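Local coordinates for glycosyl hydrolase family 2, TIM barrel domain protein (Faecalibacterium prausnitzii A2-165, PDB 6ED2) that acts as a gut bacterial beta-glucuronidase of glycosyl hydrolase family 2, probably splitting glucuronide conjugates and so reactivating drugs, at residues M71-F77 with D92-E96; R120-N126 with K155-N161; C351-H356 with E577-N581; I532-Y536 with T564-F568. One frame throughout, in Å; residues are numbered along the deposited sequence.

Interaction 1. Residues M71-F77 with D92-E96; sequences MPVPASF and DFWYE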
loop_
_atom_site.group_PDB
_atom_site.type_symbol
_atom_site.label_atom_id
_atom_site.label_comp_id
_atom_site.label_asym_id
_atom_site.label_seq_id
_atom_site.Cartn_x
_atom_site.Cartn_y
_atom_site.Cartn_z
ATOM N N MET A 71 -23.429 19.879 -12.142
ATOM C CA MET A 71 -22.681 19.889 -10.896
ATOM C C MET A 71 -23.609 19.462 -9.774
ATOM O O MET A 71 -24.669 20.065 -9.593
ATOM C CB MET A 71 -22.091 21.278 -10.623
ATOM C CG MET A 71 -21.379 21.419 -9.284
ATOM S SD MET A 71 -19.830 20.475 -9.207
ATOM C CE MET A 71 -19.076 20.818 -10.803
ATOM N N PRO A 72 -23.283 18.402 -9.039
ATOM C CA PRO A 72 -24.149 17.994 -7.926
ATOM C C PRO A 72 -24.056 18.991 -6.777
ATOM O O PRO A 72 -22.989 19.531 -6.481
ATOM C CB PRO A 72 -23.592 16.622 -7.519
ATOM C CG PRO A 72 -22.143 16.669 -7.945
ATOM C CD PRO A 72 -22.099 17.538 -9.191
ATOM N N VAL A 73 -25.196 19.228 -6.139
ATOM C CA VAL A 73 -25.324 20.043 -4.937
ATOM C C VAL A 73 -26.030 19.166 -3.912
ATOM O O VAL A 73 -27.080 18.589 -4.225
ATOM C CB VAL A 73 -26.110 21.333 -5.219
ATOM C CG1 VAL A 73 -26.401 22.078 -3.929
ATOM C CG2 VAL A 73 -25.359 22.228 -6.217
ATOM N N PRO A 74 -25.499 18.995 -2.695
ATOM C CA PRO A 74 -24.286 19.584 -2.123
ATOM C C PRO A 74 -22.990 18.848 -2.473
ATOM O O PRO A 74 -22.952 17.624 -2.454
ATOM C CB PRO A 74 -24.550 19.492 -0.612
ATOM C CG PRO A 74 -25.333 18.189 -0.492
ATOM C CD PRO A 74 -26.231 18.170 -1.708
ATOM N N ALA A 75 -21.930 19.613 -2.733
ATOM C CA ALA A 75 -20.575 19.095 -2.876
ATOM C C ALA A 75 -19.637 20.283 -3.021
ATOM O O ALA A 75 -20.054 21.376 -3.425
ATOM C CB ALA A 75 -20.438 18.158 -4.093
ATOM N N SER A 76 -18.369 20.065 -2.676
ATOM C CA SER A 76 -17.327 20.918 -3.225
ATOM C C SER A 76 -17.202 20.596 -4.704
ATOM O O SER A 76 -17.398 19.448 -5.117
ATOM C CB SER A 76 -15.981 20.680 -2.534
ATOM O OG SER A 76 -16.065 20.882 -1.131
ATOM N N PHE A 77 -16.881 21.613 -5.512
ATOM C CA PHE A 77 -16.730 21.336 -6.934
ATOM C C PHE A 77 -15.371 20.731 -7.278
ATOM O O PHE A 77 -15.258 20.072 -8.313
ATOM C CB PHE A 77 -16.991 22.605 -7.774
ATOM C CG PHE A 77 -15.929 23.699 -7.644
ATOM C CD1 PHE A 77 -14.709 23.610 -8.317
ATOM C CD2 PHE A 77 -16.180 24.835 -6.881
ATOM C CE1 PHE A 77 -13.735 24.631 -8.223
ATOM C CE2 PHE A 77 -15.219 25.866 -6.779
ATOM C CZ PHE A 77 -13.989 25.755 -7.447
ATOM N N ASP A 92 -14.476 33.755 -9.173
ATOM C CA ASP A 92 -15.934 33.722 -9.299
ATOM C C ASP A 92 -16.387 32.459 -10.033
ATOM O O ASP A 92 -15.785 32.062 -11.037
ATOM C CB ASP A 92 -16.424 34.933 -10.101
ATOM C CG ASP A 92 -16.403 36.235 -9.321
ATOM O OD1 ASP A 92 -16.284 36.231 -8.073
ATOM O OD2 ASP A 92 -16.513 37.283 -9.988
ATOM N N PHE A 93 -17.472 31.850 -9.549
ATOM C CA PHE A 93 -18.094 30.714 -10.219
ATOM C C PHE A 93 -19.595 30.742 -9.942
ATOM O O PHE A 93 -20.048 31.276 -8.924
ATOM C CB PHE A 93 -17.479 29.364 -9.771
ATOM C CG PHE A 93 -17.382 29.192 -8.269
ATOM C CD1 PHE A 93 -18.371 28.507 -7.569
ATOM C CD2 PHE A 93 -16.294 29.718 -7.558
ATOM C CE1 PHE A 93 -18.303 28.333 -6.193
ATOM C CE2 PHE A 93 -16.204 29.557 -6.175
ATOM C CZ PHE A 93 -17.216 28.861 -5.487
ATOM N N TRP A 94 -20.367 30.135 -10.851
ATOM C CA TRP A 94 -21.821 30.251 -10.845
ATOM C C TRP A 94 -22.494 28.890 -10.720
ATOM O O TRP A 94 -22.100 27.917 -11.380
ATOM C CB TRP A 94 -22.329 30.926 -12.125
ATOM C CG TRP A 94 -21.921 32.361 -12.324
ATOM C CD1 TRP A 94 -20.699 32.820 -12.691
ATOM C CD2 TRP A 94 -22.769 33.511 -12.216
ATOM N NE1 TRP A 94 -20.722 34.191 -12.815
ATOM C CE2 TRP A 94 -21.983 34.639 -12.522
ATOM C CE3 TRP A 94 -24.116 33.695 -11.883
ATOM C CZ2 TRP A 94 -22.498 35.941 -12.498
ATOM C CZ3 TRP A 94 -24.628 34.976 -11.867
ATOM C CH2 TRP A 94 -23.821 36.084 -12.172
ATOM N N TYR A 95 -23.524 28.845 -9.884
ATOM C CA TYR A 95 -24.461 27.740 -9.798
ATOM C C TYR A 95 -25.823 28.218 -10.284
ATOM O O TYR A 95 -26.194 29.381 -10.091
ATOM C CB TYR A 95 -24.589 27.228 -8.364
ATOM C CG TYR A 95 -23.463 26.354 -7.877
ATOM C CD1 TYR A 95 -23.633 24.978 -7.775
ATOM C CD2 TYR A 95 -22.242 26.899 -7.478
ATOM C CE1 TYR A 95 -22.621 24.165 -7.313
ATOM C CE2 TYR A 95 -21.206 26.080 -7.012
ATOM C CZ TYR A 95 -21.404 24.715 -6.938
ATOM O OH TYR A 95 -20.399 23.883 -6.483
ATOM N N GLU A 96 -26.572 27.322 -10.921
ATOM C CA GLU A 96 -27.867 27.695 -11.473
ATOM C C GLU A 96 -28.800 26.498 -11.405
ATOM O O GLU A 96 -28.398 25.373 -11.713
ATOM C CB GLU A 96 -27.741 28.185 -12.917
ATOM C CG GLU A 96 -29.046 28.701 -13.526
ATOM C CD GLU A 96 -29.021 28.745 -15.055
ATOM O OE1 GLU A 96 -28.314 29.594 -15.634
ATOM O OE2 GLU A 96 -29.715 27.919 -15.684
HETATM O O HOH W 1 -21.570 21.815 -5.566
#
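Y95 reaches across to M71 and V73 obliquely, through the CE1 corner of its ring: CE1 lies 3.6 Å from M71 CG and 3.5 Å from V73 CG2. For V73, CG2 is the branch beside the backbone N, while CG1 takes the place anti to it (chi1 172°). M71 folds back, bent at chi2 and chi3, and offers its CG rather than its sulfur to the tyrosine. Both segments belong to the beta-sandwich sugar-binding domain, where strands 69-73 and 92-101 each pair with strand 38-51; M71 and V73 thus meet Y95 over that shared neighbour, whose F48 packs edge-to-face on Y95, while A75 and S76 join a short two-stranded sheet with 195-196. F77 and F93 form a T-shaped pair. F77 CE2 stands 3.7 Å above the plane of the F93 ring, over its centre, with the planes 61° apart. F77 CG sits between its own backbone N and carbonyl carbon (chi1 69°), which swings the ring edge toward F93. Spanning the cis peptide before P74, one water links Y95 OH, which donates to it at 2.5 Å, with the carbonyls of P72 and A75, to which it donates.

Interaction 2. Residues R120-N126 with K155-N161; sequences RARVFVN and KLSVLAN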
loop_
_atom_site.group_PDB
_atom_site.type_symbol
_atom_site.label_atom_id
_atom_site.label_comp_id
_atom_site.label_asym_id
_atom_site.label_seq_id
_atom_site.Cartn_x
_atom_site.Cartn_y
_atom_site.Cartn_z
ATOM N N ARG A 120 -18.364 33.072 -0.302
ATOM C CA ARG A 120 -19.291 34.198 -0.301
ATOM C C ARG A 120 -20.233 34.007 -1.479
ATOM O O ARG A 120 -19.933 33.264 -2.418
ATOM C CB ARG A 120 -18.555 35.544 -0.397
ATOM C CG ARG A 120 -17.622 35.690 -1.627
ATOM C CD ARG A 120 -16.588 36.826 -1.430
ATOM N NE ARG A 120 -15.916 36.638 -0.151
ATOM C CZ ARG A 120 -14.784 35.957 0.004
ATOM N NH1 ARG A 120 -14.154 35.426 -1.046
ATOM N NH2 ARG A 120 -14.271 35.824 1.216
ATOM N N ALA A 121 -21.374 34.688 -1.436
ATOM C CA ALA A 121 -22.415 34.436 -2.426
ATOM C C ALA A 121 -23.228 35.695 -2.710
ATOM O O ALA A 121 -23.488 36.505 -1.813
ATOM C CB ALA A 121 -23.346 33.309 -1.957
ATOM N N ARG A 122 -23.616 35.844 -3.971
ATOM C CA ARG A 122 -24.658 36.766 -4.408
ATOM C C ARG A 122 -25.735 35.938 -5.093
ATOM O O ARG A 122 -25.452 35.216 -6.056
ATOM C CB ARG A 122 -24.102 37.835 -5.355
ATOM C CG ARG A 122 -23.041 38.722 -4.701
ATOM C CD ARG A 122 -22.374 39.644 -5.687
ATOM N NE ARG A 122 -23.330 40.536 -6.340
ATOM C CZ ARG A 122 -23.014 41.299 -7.381
ATOM N NH1 ARG A 122 -21.772 41.266 -7.870
ATOM N NH2 ARG A 122 -23.925 42.088 -7.936
ATOM N N VAL A 123 -26.960 36.026 -4.589
ATOM C CA VAL A 123 -28.060 35.192 -5.048
ATOM C C VAL A 123 -29.004 36.030 -5.902
ATOM O O VAL A 123 -29.420 37.124 -5.498
ATOM C CB VAL A 123 -28.795 34.552 -3.863
ATOM C CG1 VAL A 123 -30.010 33.753 -4.337
ATOM C CG2 VAL A 123 -27.825 33.677 -3.083
ATOM N N PHE A 124 -29.337 35.512 -7.080
ATOM C CA PHE A 124 -30.297 36.117 -7.987
ATOM C C PHE A 124 -31.449 35.147 -8.212
ATOM O O PHE A 124 -31.238 33.939 -8.366
ATOM C CB PHE A 124 -29.651 36.467 -9.331
ATOM C CG PHE A 124 -28.436 37.337 -9.209
ATOM C CD1 PHE A 124 -28.521 38.699 -9.441
ATOM C CD2 PHE A 124 -27.198 36.795 -8.866
ATOM C CE1 PHE A 124 -27.396 39.508 -9.329
ATOM C CE2 PHE A 124 -26.075 37.604 -8.744
ATOM C CZ PHE A 124 -26.180 38.960 -8.977
ATOM N N VAL A 125 -32.667 35.677 -8.215
ATOM C CA VAL A 125 -33.845 34.930 -8.619
ATOM C C VAL A 125 -34.486 35.677 -9.786
ATOM O O VAL A 125 -34.764 36.879 -9.687
ATOM C CB VAL A 125 -34.816 34.728 -7.450
ATOM C CG1 VAL A 125 -36.176 34.250 -7.943
ATOM C CG2 VAL A 125 -34.223 33.719 -6.487
ATOM N N ASN A 126 -34.672 34.977 -10.906
ATOM C CA ASN A 126 -35.162 35.592 -12.142
ATOM C C ASN A 126 -34.378 36.852 -12.477
ATOM O O ASN A 126 -34.945 37.878 -12.847
ATOM C CB ASN A 126 -36.658 35.893 -12.053
ATOM C CG ASN A 126 -37.475 34.651 -11.761
ATOM O OD1 ASN A 126 -37.159 33.559 -12.258
ATOM N ND2 ASN A 126 -38.506 34.793 -10.925
ATOM N N LYS A 155 -35.847 30.912 -11.948
ATOM C CA LYS A 155 -34.416 30.696 -12.095
ATOM C C LYS A 155 -33.680 31.130 -10.830
ATOM O O LYS A 155 -33.851 32.256 -10.351
ATOM C CB LYS A 155 -33.865 31.447 -13.302
ATOM C CG LYS A 155 -32.364 31.266 -13.438
ATOM C CD LYS A 155 -31.925 31.304 -14.880
ATOM C CE LYS A 155 -32.306 30.029 -15.593
ATOM N NZ LYS A 155 -31.949 30.134 -17.034
ATOM N N LEU A 156 -32.869 30.227 -10.286
ATOM C CA LEU A 156 -32.018 30.503 -9.139
ATOM C C LEU A 156 -30.580 30.497 -9.620
ATOM O O LEU A 156 -30.087 29.460 -10.078
ATOM C CB LEU A 156 -32.221 29.461 -8.045
ATOM C CG LEU A 156 -31.262 29.473 -6.865
ATOM C CD1 LEU A 156 -31.189 30.879 -6.239
ATOM C CD2 LEU A 156 -31.742 28.434 -5.863
ATOM N N SER A 157 -29.917 31.647 -9.531
ATOM C CA SER A 157 -28.510 31.772 -9.894
ATOM C C SER A 157 -27.715 32.220 -8.680
ATOM O O SER A 157 -28.107 33.166 -7.991
ATOM C CB SER A 157 -28.307 32.767 -11.036
ATOM O OG SER A 157 -29.258 32.534 -12.053
ATOM N N VAL A 158 -26.592 31.557 -8.429
ATOM C CA VAL A 158 -25.721 31.903 -7.317
ATOM C C VAL A 158 -24.355 32.251 -7.883
ATOM O O VAL A 158 -23.708 31.418 -8.528
ATOM C CB VAL A 158 -25.627 30.772 -6.279
ATOM C CG1 VAL A 158 -24.693 31.175 -5.133
ATOM C CG2 VAL A 158 -27.005 30.433 -5.738
ATOM N N LEU A 159 -23.927 33.489 -7.653
ATOM C CA LEU A 159 -22.568 33.917 -7.952
ATOM C C LEU A 159 -21.761 33.746 -6.672
ATOM O O LEU A 159 -21.986 34.458 -5.685
ATOM C CB LEU A 159 -22.543 35.357 -8.450
ATOM C CG LEU A 159 -21.169 36.021 -8.481
ATOM C CD1 LEU A 159 -20.173 35.187 -9.279
ATOM C CD2 LEU A 159 -21.279 37.441 -9.050
ATOM N N ALA A 160 -20.851 32.780 -6.674
ATOM C CA ALA A 160 -20.027 32.494 -5.515
ATOM C C ALA A 160 -18.573 32.827 -5.828
ATOM O O ALA A 160 -18.184 33.013 -6.985
ATOM C CB ALA A 160 -20.186 31.027 -5.085
ATOM N N ASN A 161 -17.770 32.917 -4.769
ATOM C CA ASN A 161 -16.365 33.286 -4.888
ATOM C C ASN A 161 -15.602 32.580 -3.775
ATOM O O ASN A 161 -16.114 32.445 -2.659
ATOM C CB ASN A 161 -16.197 34.817 -4.801
ATOM C CG ASN A 161 -14.755 35.264 -4.987
ATOM O OD1 ASN A 161 -13.968 35.224 -4.055
ATOM N ND2 ASN A 161 -14.404 35.664 -6.200
#
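F124 and R120 both meet the opposite strand at the edges of their flat groups. At the rim of the F124 ring S157 O lies in plane, 3.8 Å from CD2, and L159 CB approaches CE2. The guanidinium of R120 likewise turns an edge to N161: NH1 donates to OD1 at 3.0 Å, with OD1 only 6° out of the guanidinium plane, although the amide itself is rotated 51° from that plane. The two side chains run alongside each other, R120 CG against N161 CB. Their other polar atoms are engaged elsewhere, R120 NE in a salt bridge with E134 and N161 ND2 with D92. R122 lays its chain beside L159, CD2 of the leucine slanting toward NH1, while NE forms a salt bridge with E129. Beneath these groups is regular antiparallel pairing within the beta-sandwich of the sugar-binding domain, strand 120-125 lying against strand 152-161. R122 and L159 form a hydrogen-bonded pair, as do F124 and S157, whose F124 N to S157 O bond is 2.8 Å long and nearly straight at 175°. On the other face, V123 CG1 packs 3.6 Å from L156 CD1, in a buried layer that also takes in F114 of strand 109-114. At the end of the ladder N126 turns into a left-handed backbone conformation; its OD1 accepts from K155 N at 3.0 Å, its own N donates to K155 O, and ND2 bonds to N154 OD1.

Interaction 3. Residues C351-H356 with E577-N581; sequences CFRTSH and ELVWN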
loop_
_atom_site.group_PDB
_atom_site.type_symbol
_atom_site.label_atom_id
_atom_site.label_comp_id
_atom_site.label_asym_id
_atom_site.label_seq_id
_atom_site.Cartn_x
_atom_site.Cartn_y
_atom_site.Cartn_z
ATOM N N CYS A 351 -16.493 13.136 22.519
ATOM C CA CYS A 351 -16.369 14.565 22.276
ATOM C C CYS A 351 -15.638 14.812 20.968
ATOM O O CYS A 351 -14.709 14.081 20.622
ATOM C CB CYS A 351 -15.616 15.247 23.437
ATOM S SG CYS A 351 -15.411 17.042 23.227
ATOM N N PHE A 352 -16.036 15.866 20.255
ATOM C CA PHE A 352 -15.187 16.351 19.166
ATOM C C PHE A 352 -15.330 17.856 19.010
ATOM O O PHE A 352 -16.315 18.458 19.434
ATOM C CB PHE A 352 -15.482 15.661 17.812
ATOM C CG PHE A 352 -16.903 15.827 17.314
ATOM C CD1 PHE A 352 -17.261 16.906 16.523
ATOM C CD2 PHE A 352 -17.868 14.872 17.601
ATOM C CE1 PHE A 352 -18.569 17.036 16.039
ATOM C CE2 PHE A 352 -19.173 14.999 17.120
ATOM C CZ PHE A 352 -19.521 16.091 16.348
ATOM N N ARG A 353 -14.334 18.446 18.360
ATOM C CA ARG A 353 -14.297 19.867 18.059
ATOM C C ARG A 353 -14.574 20.051 16.575
ATOM O O ARG A 353 -14.089 19.268 15.750
ATOM C CB ARG A 353 -12.925 20.458 18.438
ATOM C CG ARG A 353 -12.667 21.898 17.961
ATOM C CD ARG A 353 -11.334 22.474 18.487
ATOM N NE ARG A 353 -10.176 21.703 18.025
ATOM C CZ ARG A 353 -9.265 22.160 17.177
ATOM N NH1 ARG A 353 -9.362 23.390 16.700
ATOM N NH2 ARG A 353 -8.245 21.390 16.813
ATOM N N THR A 354 -15.360 21.076 16.226
ATOM C CA THR A 354 -15.669 21.318 14.812
ATOM C C THR A 354 -14.564 22.151 14.167
ATOM O O THR A 354 -14.762 23.268 13.685
ATOM C CB THR A 354 -17.040 21.977 14.640
ATOM O OG1 THR A 354 -16.962 23.379 14.946
ATOM C CG2 THR A 354 -18.096 21.294 15.508
ATOM N N SER A 355 -13.370 21.581 14.177
ATOM C CA SER A 355 -12.245 22.214 13.508
ATOM C C SER A 355 -12.473 22.177 12.007
ATOM O O SER A 355 -12.880 21.143 11.479
ATOM C CB SER A 355 -10.962 21.475 13.870
ATOM O OG SER A 355 -11.211 20.081 13.953
ATOM N N HIS A 356 -12.249 23.297 11.309
ATOM C CA HIS A 356 -11.968 24.629 11.872
ATOM C C HIS A 356 -13.041 25.617 11.419
ATOM O O HIS A 356 -12.732 26.701 10.932
ATOM C CB HIS A 356 -10.609 25.151 11.411
ATOM C CG HIS A 356 -9.452 24.330 11.876
ATOM N ND1 HIS A 356 -9.180 24.117 13.211
ATOM C CD2 HIS A 356 -8.484 23.680 11.185
ATOM C CE1 HIS A 356 -8.098 23.361 13.320
ATOM N NE2 HIS A 356 -7.654 23.088 12.108
ATOM N N GLU A 577 -8.572 15.080 26.040
ATOM C CA GLU A 577 -7.649 14.805 24.941
ATOM C C GLU A 577 -8.464 14.652 23.667
ATOM O O GLU A 577 -9.279 13.732 23.548
ATOM C CB GLU A 577 -6.807 13.551 25.210
ATOM C CG GLU A 577 -7.626 12.338 25.646
ATOM C CD GLU A 577 -6.766 11.245 26.259
ATOM O OE1 GLU A 577 -6.250 11.436 27.394
ATOM O OE2 GLU A 577 -6.602 10.193 25.602
ATOM N N LEU A 578 -8.267 15.559 22.730
ATOM C CA LEU A 578 -8.887 15.458 21.421
ATOM C C LEU A 578 -7.726 15.384 20.450
ATOM O O LEU A 578 -6.949 16.342 20.332
ATOM C CB LEU A 578 -9.814 16.637 21.122
ATOM C CG LEU A 578 -10.897 16.938 22.157
ATOM C CD1 LEU A 578 -11.759 18.087 21.664
ATOM C CD2 LEU A 578 -11.764 15.746 22.487
ATOM N N VAL A 579 -7.578 14.231 19.799
ATOM C CA VAL A 579 -6.395 13.968 18.990
ATOM C C VAL A 579 -6.646 14.497 17.589
ATOM O O VAL A 579 -7.791 14.590 17.134
ATOM C CB VAL A 579 -6.048 12.459 19.007
ATOM C CG1 VAL A 579 -7.089 11.638 18.237
ATOM C CG2 VAL A 579 -4.637 12.203 18.470
ATOM N N TRP A 580 -5.571 14.889 16.907
ATOM C CA TRP A 580 -5.630 15.267 15.499
ATOM C C TRP A 580 -5.193 14.077 14.650
ATOM O O TRP A 580 -4.064 13.608 14.792
ATOM C CB TRP A 580 -4.711 16.448 15.241
ATOM C CG TRP A 580 -4.972 17.190 13.977
ATOM C CD1 TRP A 580 -4.151 17.272 12.891
ATOM C CD2 TRP A 580 -6.111 17.998 13.687
ATOM N NE1 TRP A 580 -4.713 18.084 11.939
ATOM C CE2 TRP A 580 -5.923 18.536 12.402
ATOM C CE3 TRP A 580 -7.282 18.309 14.389
ATOM C CZ2 TRP A 580 -6.862 19.374 11.798
ATOM C CZ3 TRP A 580 -8.213 19.129 13.789
ATOM C CH2 TRP A 580 -7.995 19.657 12.504
ATOM N N ASN A 581 -6.054 13.587 13.766
ATOM C CA ASN A 581 -7.405 14.041 13.456
ATOM C C ASN A 581 -8.239 12.747 13.363
ATOM O O ASN A 581 -7.658 11.660 13.253
ATOM C CB ASN A 581 -7.389 14.810 12.129
ATOM C CG ASN A 581 -8.772 15.313 11.670
ATOM O OD1 ASN A 581 -9.608 14.549 11.173
ATOM N ND2 ASN A 581 -8.965 16.631 11.744
#
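At the C-terminal mouth of the TIM barrel, where enzymes of this family carry their active site, W580 meets R353, S355 and H356. The outer corner of the indole does the touching. S355 OG comes in at its edge, 3.1 Å from CZ3, but its hydrogen bond goes to R321 O instead. H356 NE2 lies 3.5 Å from CH2; the imidazole is nearly parallel to the six-membered ring, 23° apart, but slid so far that the two barely overlap. The R353 side chain crosses that of W580 at about a right angle, its guanidinium inclined 34° to the indole and NH2 3.8 Å from CZ3. Salt bridges tie R353 to E377 and E535, and H356 ND1 bonds to E377, which thus holds both in position. S355 CB rests over the centre of the R353 guanidinium, 3.7 Å above its plane. L578 points into the barrel, CD2 3.9 Å from C351 SG; strand 312-320 pairs with both strands and separates them here, and the segments 351-353 and 577-580 cross at 53°. The peptides before H356 and N581 are both cis. Formate about 3 Å from the W580 side chain and glycerol about 3 Å from that of H356, both probably from the crystallisation liquor, are consistent with a pocket. A tryptophan followed by a non-proline cis peptide at the end of the eighth barrel strand is a hallmark of clan A glycoside hydrolases.

Interaction 4. Residues I532-Y536 with T564-F568; sequences IFTEY and THAVF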
loop_
_atom_site.group_PDB
_atom_site.type_symbol
_atom_site.label_atom_id
_atom_site.label_comp_id
_atom_site.label_asym_id
_atom_site.label_seq_id
_atom_site.Cartn_x
_atom_site.Cartn_y
_atom_site.Cartn_z
ATOM N N ILE A 532 -7.168 21.229 28.164
ATOM C CA ILE A 532 -7.349 20.086 27.287
ATOM C C ILE A 532 -6.390 20.222 26.121
ATOM O O ILE A 532 -5.892 21.311 25.807
ATOM C CB ILE A 532 -8.786 19.940 26.754
ATOM C CG1 ILE A 532 -9.086 21.001 25.699
ATOM C CG2 ILE A 532 -9.786 19.990 27.874
ATOM C CD1 ILE A 532 -10.425 20.753 25.020
ATOM N N PHE A 533 -6.135 19.092 25.476
ATOM C CA PHE A 533 -5.387 19.082 24.233
ATOM C C PHE A 533 -6.362 18.949 23.075
ATOM O O PHE A 533 -7.222 18.063 23.067
ATOM C CB PHE A 533 -4.338 17.973 24.242
ATOM C CG PHE A 533 -3.196 18.270 25.179
ATOM C CD1 PHE A 533 -2.064 18.919 24.720
ATOM C CD2 PHE A 533 -3.288 17.956 26.532
ATOM C CE1 PHE A 533 -1.030 19.231 25.595
ATOM C CE2 PHE A 533 -2.251 18.244 27.411
ATOM C CZ PHE A 533 -1.131 18.889 26.946
ATOM N N THR A 534 -6.268 19.871 22.135
ATOM C CA THR A 534 -7.135 19.850 20.976
ATOM C C THR A 534 -6.422 19.388 19.714
ATOM O O THR A 534 -7.093 19.127 18.710
ATOM C CB THR A 534 -7.748 21.243 20.749
ATOM O OG1 THR A 534 -6.750 22.242 20.995
ATOM C CG2 THR A 534 -8.926 21.455 21.691
ATOM N N GLU A 535 -5.092 19.298 19.725
ATOM C CA GLU A 535 -4.364 18.642 18.644
ATOM C C GLU A 535 -3.106 18.001 19.196
ATOM O O GLU A 535 -2.484 18.516 20.132
ATOM C CB GLU A 535 -3.964 19.598 17.511
ATOM C CG GLU A 535 -5.146 20.171 16.782
ATOM C CD GLU A 535 -4.767 20.908 15.548
ATOM O OE1 GLU A 535 -3.647 20.669 15.035
ATOM O OE2 GLU A 535 -5.607 21.716 15.088
ATOM N N TYR A 536 -2.734 16.887 18.570
ATOM C CA TYR A 536 -1.504 16.128 18.743
ATOM C C TYR A 536 -1.624 14.885 17.863
ATOM O O TYR A 536 -2.733 14.459 17.511
ATOM C CB TYR A 536 -1.251 15.756 20.206
ATOM C CG TYR A 536 -2.226 14.776 20.842
ATOM C CD1 TYR A 536 -1.844 13.455 21.084
ATOM C CD2 TYR A 536 -3.501 15.166 21.227
ATOM C CE1 TYR A 536 -2.703 12.554 21.678
ATOM C CE2 TYR A 536 -4.373 14.271 21.845
ATOM C CZ TYR A 536 -3.967 12.965 22.068
ATOM O OH TYR A 536 -4.815 12.053 22.676
ATOM N N THR A 564 2.986 10.716 24.791
ATOM C CA THR A 564 2.124 11.882 24.935
ATOM C C THR A 564 1.095 11.675 26.041
ATOM O O THR A 564 0.896 12.555 26.890
ATOM C CB THR A 564 1.453 12.188 23.590
ATOM O OG1 THR A 564 2.463 12.383 22.592
ATOM C CG2 THR A 564 0.606 13.469 23.656
ATOM N N HIS A 565 0.472 10.501 26.087
ATOM C CA HIS A 565 -0.563 10.274 27.091
ATOM C C HIS A 565 0.029 10.175 28.489
ATOM O O HIS A 565 -0.628 10.553 29.465
ATOM C CB HIS A 565 -1.364 9.010 26.752
ATOM C CG HIS A 565 -2.200 9.146 25.517
ATOM N ND1 HIS A 565 -2.479 8.088 24.681
ATOM C CD2 HIS A 565 -2.808 10.227 24.969
ATOM C CE1 HIS A 565 -3.229 8.509 23.678
ATOM N NE2 HIS A 565 -3.440 9.805 23.828
ATOM N N ALA A 566 1.260 9.668 28.605
ATOM C CA ALA A 566 1.925 9.651 29.902
ATOM C C ALA A 566 2.145 11.068 30.416
ATOM O O ALA A 566 1.966 11.336 31.607
ATOM C CB ALA A 566 3.244 8.886 29.812
ATOM N N VAL A 567 2.505 11.997 29.528
ATOM C CA VAL A 567 2.550 13.402 29.917
ATOM C C VAL A 567 1.170 13.876 30.363
ATOM O O VAL A 567 1.019 14.407 31.473
ATOM C CB VAL A 567 3.108 14.265 28.776
ATOM C CG1 VAL A 567 3.103 15.721 29.192
ATOM C CG2 VAL A 567 4.529 13.806 28.412
ATOM N N PHE A 568 0.139 13.672 29.514
ATOM C CA PHE A 568 -1.225 14.079 29.865
ATOM C C PHE A 568 -1.575 13.588 31.253
ATOM O O PHE A 568 -2.074 14.341 32.098
ATOM C CB PHE A 568 -2.279 13.501 28.897
ATOM C CG PHE A 568 -2.256 14.053 27.485
ATOM C CD1 PHE A 568 -1.302 14.966 27.064
ATOM C CD2 PHE A 568 -3.202 13.606 26.566
ATOM C CE1 PHE A 568 -1.302 15.446 25.770
ATOM C CE2 PHE A 568 -3.208 14.072 25.259
ATOM C CZ PHE A 568 -2.258 14.996 24.853
#
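F568 lies between F533 and Y536 and meets the two rings in different ways. Against F533 it forms an offset stack: planes 14° apart, centroids 4.1 Å, with F568 CE1 sitting over the middle of the F533 ring and as close as 3.3 Å to CD2. Toward Y536 it turns its edge. The planes are 77° apart, F568 CZ stands 3.6 Å above the centre of the tyrosine ring, and CE2 approaches Y536 CZ to 3.5 Å. One phenylalanine therefore gives a face to F533 on the strand and an edge to Y536 just after it. Y536 has CG wedged between its backbone N and carbonyl carbon (chi1 67°), which carries the ring outward to the helix. The tyrosine and imidazole rings of Y536 and H565 meet rim to rim, nearly perpendicular; OH and NE2 are 2.9 Å apart and hydrogen-bonded, either being possible as donor. The OH lies in the imidazole plane. T564 adds a methyl, CG2, obliquely 3.6 Å from Y536 CD1, while its hydroxyl bonds to the Y560 carbonyl one turn back. E577 of the following strand packs on Y536, H565 and F568, and F615 of helix 610-621 touches the first two. The four form an aromatic cluster between the end of strand 531-535 and helix 554-570, which with strand 574-580 make a beta-alpha-beta unit of the TIM barrel, the helix packed on its outer side.

How the interactions relate
The four contacts fall into two pairs. Interactions 1 and 2, centres about 11 Å apart, both reach one sheet, through strands 92-101 and 152-161, joined where Y95 O and V158 N lie 2.8 Å apart in a probable hydrogen bond. Interactions 3 and 4, centres about 12 Å apart, share the barrel: L578 N to F533 O (2.7 Å) and W580 N to Y536 O (2.9 Å) probably link their neighbouring strands. Interaction 3 lies at the barrel mouth, where the family's active site is, with interaction 4 behind it. Interactions 1 and 2 each come within about 13 Å of interaction 3 at nearest atoms. A bound magnesium ion lies about 13 Å from the Y536 side chain; the magnesium site of T239 and E241 lies away from all four.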